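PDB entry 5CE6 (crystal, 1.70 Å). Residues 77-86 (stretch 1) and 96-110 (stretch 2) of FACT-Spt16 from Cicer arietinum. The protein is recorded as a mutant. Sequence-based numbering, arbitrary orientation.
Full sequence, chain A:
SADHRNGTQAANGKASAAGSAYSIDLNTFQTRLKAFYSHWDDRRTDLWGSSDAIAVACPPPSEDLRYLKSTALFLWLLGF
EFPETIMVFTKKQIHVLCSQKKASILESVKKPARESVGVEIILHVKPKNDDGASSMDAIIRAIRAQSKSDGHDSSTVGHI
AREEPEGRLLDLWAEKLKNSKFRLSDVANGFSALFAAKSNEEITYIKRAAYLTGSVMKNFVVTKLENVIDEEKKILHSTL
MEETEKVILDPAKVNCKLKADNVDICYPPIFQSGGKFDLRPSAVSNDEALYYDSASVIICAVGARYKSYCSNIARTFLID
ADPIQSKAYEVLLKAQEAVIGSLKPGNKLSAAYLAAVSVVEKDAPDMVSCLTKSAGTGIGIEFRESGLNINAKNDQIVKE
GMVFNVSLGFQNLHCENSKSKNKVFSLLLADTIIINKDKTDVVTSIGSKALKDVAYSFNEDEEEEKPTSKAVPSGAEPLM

Stretch 1, residues 77-86: LLGFEFPETI
Stretch 2 96-110: VLCSQKKASILESVK

Stretch 1 leaves a helix at Leu78, runs through a loop that is extended from Phe80 to Pro83 and turns at Glu84 (45/50), and enters a strand at Thr85; stretch 2 starts as the antiparallel partner strand and turns through Ser99 into a helix beginning at Gln100, so the pair is zipped by backbone at one end and packed by side chains at the other. Ile86 (phi/psi -113/133) pairs with Leu97 (-113/117), CA to CA 5.1 Å, through two nearly straight hydrogen bonds, Ile86 N to Leu97 O at 3.0 Å and Leu97 N to Ile86 O at 2.8 Å. The same carbonyls receive CA-H contacts, Thr85 CA to Leu97 O at 3.4 Å and Val96 CA to Ile86 O at 3.3 Å. Ile86 (m, t) and Leu97 (t, p) share one sheet face, CD1 of Ile86 lying 4.1 Å from CD2 of Leu97. Thr85 (m) sets its CG2 3.7 Å from Val96 CG1, while its OG1 donates to Pro83 O at 3.0 Å and sits 3.4 Å from Lys102 CD. Ser99 (p) caps the helix, its OG accepting from Lys102 N at 3.2 Å. The chief bump is Phe82 (-129/83; chi1 -79°, chi2 76°), its CA-to-CB bond pointing toward stretch 2; its ring obliquely fills the hollow lined by the side chains of Lys102, Ile105 and Leu106, with CD2 3.7 Å from Lys102 CD and CZ 3.8 Å from Leu106 CD2 and 4.5 Å from Ile105 CG2. Lys102 (m, t, t, p) extends past this ring to Pro83, bringing its CE to 3.6 Å from Pro83 CD and its NZ into a weak hydrogen bond with Pro83 O at 3.2 Å. Leu78 (m, t) reaches the far part of stretch 2, its CD2 lying 4.0 Å from Leu106 CD2 and 4.3 Å from Val109 CG1. Gly79 (85/4) then turns the chain out of its helix at positive phi, where a CB would jam against the preceding carbonyl.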

ATOM      1  N   LEU A  77       8.351   1.440  13.515  1.00 17.82           N
ATOM      2  CA  LEU A  77       8.910   1.547  14.857  1.00 19.75           C
ATOM      3  C   LEU A  77      10.357   2.056  14.841  1.00 20.75           C
ATOM      4  O   LEU A  77      10.731   2.936  15.636  1.00 20.67           O
ATOM      5  CB  LEU A  77       8.833   0.177  15.547  1.00 22.73           C
ATOM      6  CG  LEU A  77       8.649   0.060  17.061  1.00 35.08           C
ATOM      7  CD1 LEU A  77       7.481   0.909  17.547  1.00 34.24           C
ATOM      8  CD2 LEU A  77       8.426  -1.396  17.444  1.00 27.96           C
ATOM      9  N   LEU A  78      11.157   1.509  13.927  1.00 21.89           N
ATOM     10  CA  LEU A  78      12.613   1.683  13.954  1.00 22.63           C
ATOM     11  C   LEU A  78      13.166   2.492  12.782  1.00 25.21           C
ATOM     12  O   LEU A  78      14.304   2.962  12.828  1.00 24.68           O
ATOM     13  CB  LEU A  78      13.299   0.314  14.003  1.00 18.11           C
ATOM     14  CG  LEU A  78      13.024  -0.502  15.271  1.00 22.66           C
ATOM     15  CD1 LEU A  78      13.331  -1.977  15.061  1.00 26.59           C
ATOM     16  CD2 LEU A  78      13.827   0.043  16.434  1.00 24.79           C
ATOM     17  N   GLY A  79      12.369   2.644  11.731  1.00 28.53           N
ATOM     18  CA  GLY A  79      12.769   3.451  10.590  1.00 26.12           C
ATOM     19  C   GLY A  79      13.606   2.699   9.575  1.00 23.79           C
ATOM     20  O   GLY A  79      14.073   3.288   8.600  1.00 24.78           O
ATOM     21  N   PHE A  80      13.805   1.401   9.803  1.00 25.44           N
ATOM     22  CA  PHE A  80      14.625   0.566   8.929  1.00 23.49           C
ATOM     23  C   PHE A  80      14.089  -0.855   8.902  1.00 21.96           C
ATOM     24  O   PHE A  80      13.434  -1.299   9.849  1.00 23.75           O
ATOM     25  CB  PHE A  80      16.085   0.509   9.413  1.00 31.26           C
ATOM     26  CG  PHE A  80      16.764   1.845   9.479  1.00 33.43           C
ATOM     27  CD1 PHE A  80      17.338   2.405   8.345  1.00 35.74           C
ATOM     28  CD2 PHE A  80      16.828   2.541  10.678  1.00 34.14           C
ATOM     29  CE1 PHE A  80      17.964   3.640   8.410  1.00 35.84           C
ATOM     30  CE2 PHE A  80      17.447   3.774  10.750  1.00 36.68           C
ATOM     31  CZ  PHE A  80      18.019   4.325   9.615  1.00 36.25           C
ATOM     32  N   GLU A  81      14.364  -1.562   7.817  1.00 18.92           N
ATOM     33  CA  GLU A  81      14.047  -2.976   7.743  1.00 20.27           C
ATOM     34  C   GLU A  81      15.056  -3.758   8.559  1.00 23.89           C
ATOM     35  O   GLU A  81      16.227  -3.381   8.643  1.00 24.66           O
ATOM     36  CB  GLU A  81      14.103  -3.472   6.305  1.00 25.63           C
ATOM     37  CG  GLU A  81      12.961  -3.002   5.426  1.00 23.42           C
ATOM     38  CD  GLU A  81      12.969  -3.676   4.072  1.00 25.59           C
ATOM     39  OE1 GLU A  81      12.763  -4.907   4.011  1.00 26.38           O
ATOM     40  OE2 GLU A  81      13.183  -2.971   3.066  1.00 37.43           O
ATOM     41  N   PHE A  82      14.595  -4.862   9.135  1.00 18.82           N
ATOM     42  CA  PHE A  82      15.459  -5.801   9.841  1.00 18.76           C
ATOM     43  C   PHE A  82      15.166  -7.194   9.301  1.00 21.71           C
ATOM     44  O   PHE A  82      14.373  -7.943   9.876  1.00 19.51           O
ATOM     45  CB  PHE A  82      15.201  -5.730  11.352  1.00 19.68           C
ATOM     46  CG  PHE A  82      15.857  -4.548  12.037  1.00 26.39           C
ATOM     47  CD1 PHE A  82      15.329  -3.265  11.916  1.00 26.40           C
ATOM     48  CD2 PHE A  82      16.987  -4.728  12.823  1.00 27.81           C
ATOM     49  CE1 PHE A  82      15.932  -2.185  12.554  1.00 30.55           C
ATOM     50  CE2 PHE A  82      17.596  -3.656  13.465  1.00 28.18           C
ATOM     51  CZ  PHE A  82      17.065  -2.382  13.337  1.00 25.77           C
ATOM     52  N   PRO A  83      15.787  -7.547   8.164  1.00 24.19           N
ATOM     53  CA  PRO A  83      15.522  -8.855   7.559  1.00 28.29           C
ATOM     54  C   PRO A  83      16.054  -9.975   8.445  1.00 22.55           C
ATOM     55  O   PRO A  83      16.940  -9.736   9.271  1.00 27.23           O
ATOM     56  CB  PRO A  83      16.311  -8.803   6.243  1.00 32.01           C
ATOM     57  CG  PRO A  83      16.570  -7.342   5.993  1.00 34.22           C
ATOM     58  CD  PRO A  83      16.729  -6.749   7.362  1.00 28.41           C
ATOM     59  N   GLU A  84      15.510 -11.176   8.265  1.00 20.29           N
ATOM     60  CA  GLU A  84      15.852 -12.343   9.076  1.00 20.20           C
ATOM     61  C   GLU A  84      15.909 -12.017  10.576  1.00 18.62           C
ATOM     62  O   GLU A  84      16.873 -12.350  11.276  1.00 21.08           O
ATOM     63  CB  GLU A  84      17.147 -12.998   8.588  1.00 23.89           C
ATOM     64  CG  GLU A  84      17.252 -14.468   8.946  1.00 30.56           C
ATOM     65  CD  GLU A  84      18.488 -15.128   8.375  1.00 35.07           C
ATOM     66  OE1 GLU A  84      19.596 -14.566   8.522  1.00 32.85           O
ATOM     67  OE2 GLU A  84      18.343 -16.214   7.778  1.00 33.21           O
ATOM     68  N   THR A  85      14.854 -11.359  11.053  1.00 19.85           N
ATOM     69  CA  THR A  85      14.771 -10.942  12.446  1.00 22.91           C
ATOM     70  C   THR A  85      13.406 -11.317  13.008  1.00 17.28           C
ATOM     71  O   THR A  85      12.389 -11.162  12.338  1.00 18.95           O
ATOM     72  CB  THR A  85      14.998  -9.419  12.584  1.00 20.31           C
ATOM     73  OG1 THR A  85      16.332  -9.094  12.176  1.00 21.70           O
ATOM     74  CG2 THR A  85      14.803  -8.951  14.019  1.00 20.15           C
ATOM     75  N   ILE A  86      13.394 -11.824  14.238  1.00 19.82           N
ATOM     76  CA  ILE A  86      12.148 -12.071  14.956  1.00 18.01           C
ATOM     77  C   ILE A  86      12.072 -11.122  16.153  1.00 18.09           C
ATOM     78  O   ILE A  86      13.040 -10.984  16.897  1.00 18.82           O
ATOM     79  CB  ILE A  86      12.108 -13.510  15.475  1.00 22.83           C
ATOM     80  CG1 ILE A  86      12.124 -14.507  14.308  1.00 19.15           C
ATOM     81  CG2 ILE A  86      10.901 -13.730  16.370  1.00 20.50           C
ATOM     82  CD1 ILE A  86      12.590 -15.910  14.728  1.00 20.49           C
ATOM     83  N   VAL A  96      14.385  -9.851  20.825  1.00 21.23           N
ATOM     84  CA  VAL A  96      14.762  -9.777  19.427  1.00 20.50           C
ATOM     85  C   VAL A  96      15.757 -10.886  19.140  1.00 21.35           C
ATOM     86  O   VAL A  96      16.702 -11.061  19.893  1.00 22.40           O
ATOM     87  CB  VAL A  96      15.399  -8.420  19.089  1.00 20.08           C
ATOM     88  CG1 VAL A  96      15.687  -8.319  17.606  1.00 19.48           C
ATOM     89  CG2 VAL A  96      14.474  -7.270  19.515  1.00 20.12           C
ATOM     90  N   LEU A  97      15.521 -11.650  18.078  1.00 20.99           N
ATOM     91  CA  LEU A  97      16.480 -12.659  17.625  1.00 21.80           C
ATOM     92  C   LEU A  97      17.000 -12.178  16.281  1.00 21.15           C
ATOM     93  O   LEU A  97      16.229 -12.045  15.333  1.00 20.17           O
ATOM     94  CB  LEU A  97      15.799 -14.022  17.466  1.00 22.14           C
ATOM     95  CG  LEU A  97      16.664 -15.169  16.939  1.00 24.71           C
ATOM     96  CD1 LEU A  97      17.946 -15.271  17.737  1.00 28.89           C
ATOM     97  CD2 LEU A  97      15.896 -16.476  17.004  1.00 29.08           C
ATOM     98  N   CYS A  98      18.298 -11.895  16.204  1.00 21.78           N
ATOM     99  CA  CYS A  98      18.867 -11.246  15.023  1.00 21.30           C
ATOM    100  C   CYS A  98      20.373 -11.428  14.977  1.00 28.33           C
ATOM    101  O   CYS A  98      20.960 -11.986  15.899  1.00 23.57           O
ATOM    102  CB  CYS A  98      18.543  -9.747  15.037  1.00 21.77           C
ATOM    103  SG  CYS A  98      19.254  -8.841  16.436  1.00 26.56           S
ATOM    104  N   SER A  99      20.992 -10.929  13.912  1.00 27.08           N
ATOM    105  CA  SER A  99      22.448 -10.985  13.759  1.00 27.70           C
ATOM    106  C   SER A  99      23.156 -10.093  14.781  1.00 28.19           C
ATOM    107  O   SER A  99      22.545  -9.189  15.353  1.00 29.51           O
ATOM    108  CB  SER A  99      22.830 -10.540  12.347  1.00 27.41           C
ATOM    109  OG  SER A  99      22.563  -9.159  12.181  1.00 30.03           O
ATOM    110  N   GLN A 100      24.443 -10.346  15.010  1.00 25.74           N
ATOM    111  CA  GLN A 100      25.230  -9.494  15.898  1.00 29.23           C
ATOM    112  C   GLN A 100      25.184  -8.036  15.445  1.00 27.90           C
ATOM    113  O   GLN A 100      25.043  -7.121  16.264  1.00 32.30           O
ATOM    114  CB  GLN A 100      26.680  -9.982  15.966  1.00 36.67           C
ATOM    115  CG  GLN A 100      27.613  -9.037  16.710  1.00 33.90           C
ATOM    116  CD  GLN A 100      27.223  -8.851  18.164  1.00 45.04           C
ATOM    117  OE1 GLN A 100      27.242  -9.798  18.949  1.00 50.99           O
ATOM    118  NE2 GLN A 100      26.865  -7.624  18.532  1.00 42.57           N
ATOM    119  N   LYS A 101      25.278  -7.827  14.135  1.00 30.92           N
ATOM    120  CA  LYS A 101      25.292  -6.480  13.571  1.00 32.20           C
ATOM    121  C   LYS A 101      24.020  -5.702  13.900  1.00 32.69           C
ATOM    122  O   LYS A 101      24.078  -4.528  14.277  1.00 32.70           O
ATOM    123  CB  LYS A 101      25.501  -6.535  12.057  1.00 31.40           C
ATOM    124  N   LYS A 102      22.873  -6.360  13.765  1.00 30.43           N
ATOM    125  CA  LYS A 102      21.596  -5.723  14.070  1.00 29.99           C
ATOM    126  C   LYS A 102      21.452  -5.515  15.576  1.00 27.73           C
ATOM    127  O   LYS A 102      20.869  -4.533  16.034  1.00 29.79           O
ATOM    128  CB  LYS A 102      20.433  -6.553  13.515  1.00 26.44           C
ATOM    129  CG  LYS A 102      20.449  -6.687  11.991  1.00 23.74           C
ATOM    130  CD  LYS A 102      19.178  -7.322  11.465  1.00 27.66           C
ATOM    131  CE  LYS A 102      19.202  -7.447   9.945  1.00 29.27           C
ATOM    132  NZ  LYS A 102      19.967  -8.636   9.490  1.00 32.66           N
ATOM    133  N   ALA A 103      22.007  -6.438  16.350  1.00 27.97           N
ATOM    134  CA  ALA A 103      21.946  -6.333  17.801  1.00 28.67           C
ATOM    135  C   ALA A 103      22.733  -5.130  18.323  1.00 31.04           C
ATOM    136  O   ALA A 103      22.296  -4.457  19.255  1.00 28.93           O
ATOM    137  CB  ALA A 103      22.439  -7.611  18.444  1.00 26.42           C
ATOM    138  N   SER A 104      23.896  -4.872  17.734  1.00 32.72           N
ATOM    139  CA  SER A 104      24.713  -3.727  18.133  1.00 32.96           C
ATOM    140  C   SER A 104      23.975  -2.431  17.818  1.00 31.62           C
ATOM    141  O   SER A 104      24.119  -1.430  18.515  1.00 36.04           O
ATOM    142  CB  SER A 104      26.059  -3.748  17.412  1.00 37.28           C
ATOM    143  OG  SER A 104      26.813  -4.891  17.773  1.00 48.22           O
ATOM    144  N   ILE A 105      23.176  -2.465  16.759  1.00 32.91           N
ATOM    145  CA  ILE A 105      22.367  -1.322  16.375  1.00 28.43           C
ATOM    146  C   ILE A 105      21.222  -1.127  17.368  1.00 34.31           C
ATOM    147  O   ILE A 105      20.935  -0.004  17.787  1.00 40.64           O
ATOM    148  CB  ILE A 105      21.807  -1.501  14.952  1.00 31.34           C
ATOM    149  CG1 ILE A 105      22.950  -1.545  13.939  1.00 36.12           C
ATOM    150  CG2 ILE A 105      20.830  -0.378  14.615  1.00 30.22           C
ATOM    151  CD1 ILE A 105      22.536  -2.041  12.572  1.00 34.44           C
ATOM    152  N   LEU A 106      20.586  -2.227  17.759  1.00 29.06           N
ATOM    153  CA  LEU A 106      19.428  -2.170  18.652  1.00 25.46           C
ATOM    154  C   LEU A 106      19.783  -1.854  20.103  1.00 27.14           C
ATOM    155  O   LEU A 106      18.900  -1.553  20.903  1.00 31.44           O
ATOM    156  CB  LEU A 106      18.617  -3.467  18.567  1.00 26.26           C
ATOM    157  CG  LEU A 106      17.855  -3.673  17.262  1.00 23.92           C
ATOM    158  CD1 LEU A 106      17.240  -5.059  17.174  1.00 23.43           C
ATOM    159  CD2 LEU A 106      16.768  -2.608  17.099  1.00 21.93           C
ATOM    160  N   GLU A 107      21.067  -1.923  20.447  1.00 26.34           N
ATOM    161  CA  GLU A 107      21.511  -1.535  21.787  1.00 27.33           C
ATOM    162  C   GLU A 107      20.994  -0.148  22.174  1.00 29.81           C
ATOM    163  O   GLU A 107      20.661   0.104  23.332  1.00 34.35           O
ATOM    164  CB  GLU A 107      23.039  -1.566  21.882  1.00 38.10           C
ATOM    165  CG  GLU A 107      23.625  -2.958  22.030  1.00 44.75           C
ATOM    166  CD  GLU A 107      23.330  -3.575  23.384  1.00 46.83           C
ATOM    167  OE1 GLU A 107      23.039  -2.820  24.335  1.00 51.16           O
ATOM    168  OE2 GLU A 107      23.390  -4.817  23.498  1.00 54.75           O
ATOM    169  N   SER A 108      20.904   0.736  21.187  1.00 31.39           N
ATOM    170  CA  SER A 108      20.567   2.135  21.431  1.00 37.25           C
ATOM    171  C   SER A 108      19.113   2.371  21.845  1.00 33.40           C
ATOM    172  O   SER A 108      18.785   3.434  22.369  1.00 32.04           O
ATOM    173  CB  SER A 108      20.886   2.978  20.194  1.00 39.18           C
ATOM    174  OG  SER A 108      20.090   2.583  19.092  1.00 41.67           O
ATOM    175  N   VAL A 109      18.242   1.393  21.608  1.00 27.95           N
ATOM    176  CA  VAL A 109      16.829   1.558  21.952  1.00 24.44           C
ATOM    177  C   VAL A 109      16.460   0.940  23.309  1.00 22.16           C
ATOM    178  O   VAL A 109      15.321   1.039  23.751  1.00 24.10           O
ATOM    179  CB  VAL A 109      15.889   1.056  20.821  1.00 36.39           C
ATOM    180  CG1 VAL A 109      16.181   1.785  19.525  1.00 37.45           C
ATOM    181  CG2 VAL A 109      16.038  -0.430  20.603  1.00 32.25           C
ATOM    182  N   LYS A 110      17.429   0.325  23.980  1.00 25.70           N
ATOM    183  CA  LYS A 110      17.176  -0.251  25.304  1.00 26.32           C
ATOM    184  C   LYS A 110      16.709   0.795  26.317  1.00 27.09           C
ATOM    185  O   LYS A 110      15.660   0.639  26.942  1.00 27.11           O
ATOM    186  CB  LYS A 110      18.406  -0.984  25.834  1.00 28.11           C
ATOM    187  CG  LYS A 110      18.599  -2.364  25.229  1.00 25.40           C
ATOM    188  CD  LYS A 110      19.889  -2.992  25.724  1.00 28.95           C
ATOM    189  CE  LYS A 110      20.080  -4.380  25.148  1.00 32.38           C
ATOM    190  NZ  LYS A 110      21.381  -4.962  25.611  1.00 32.40           N
TER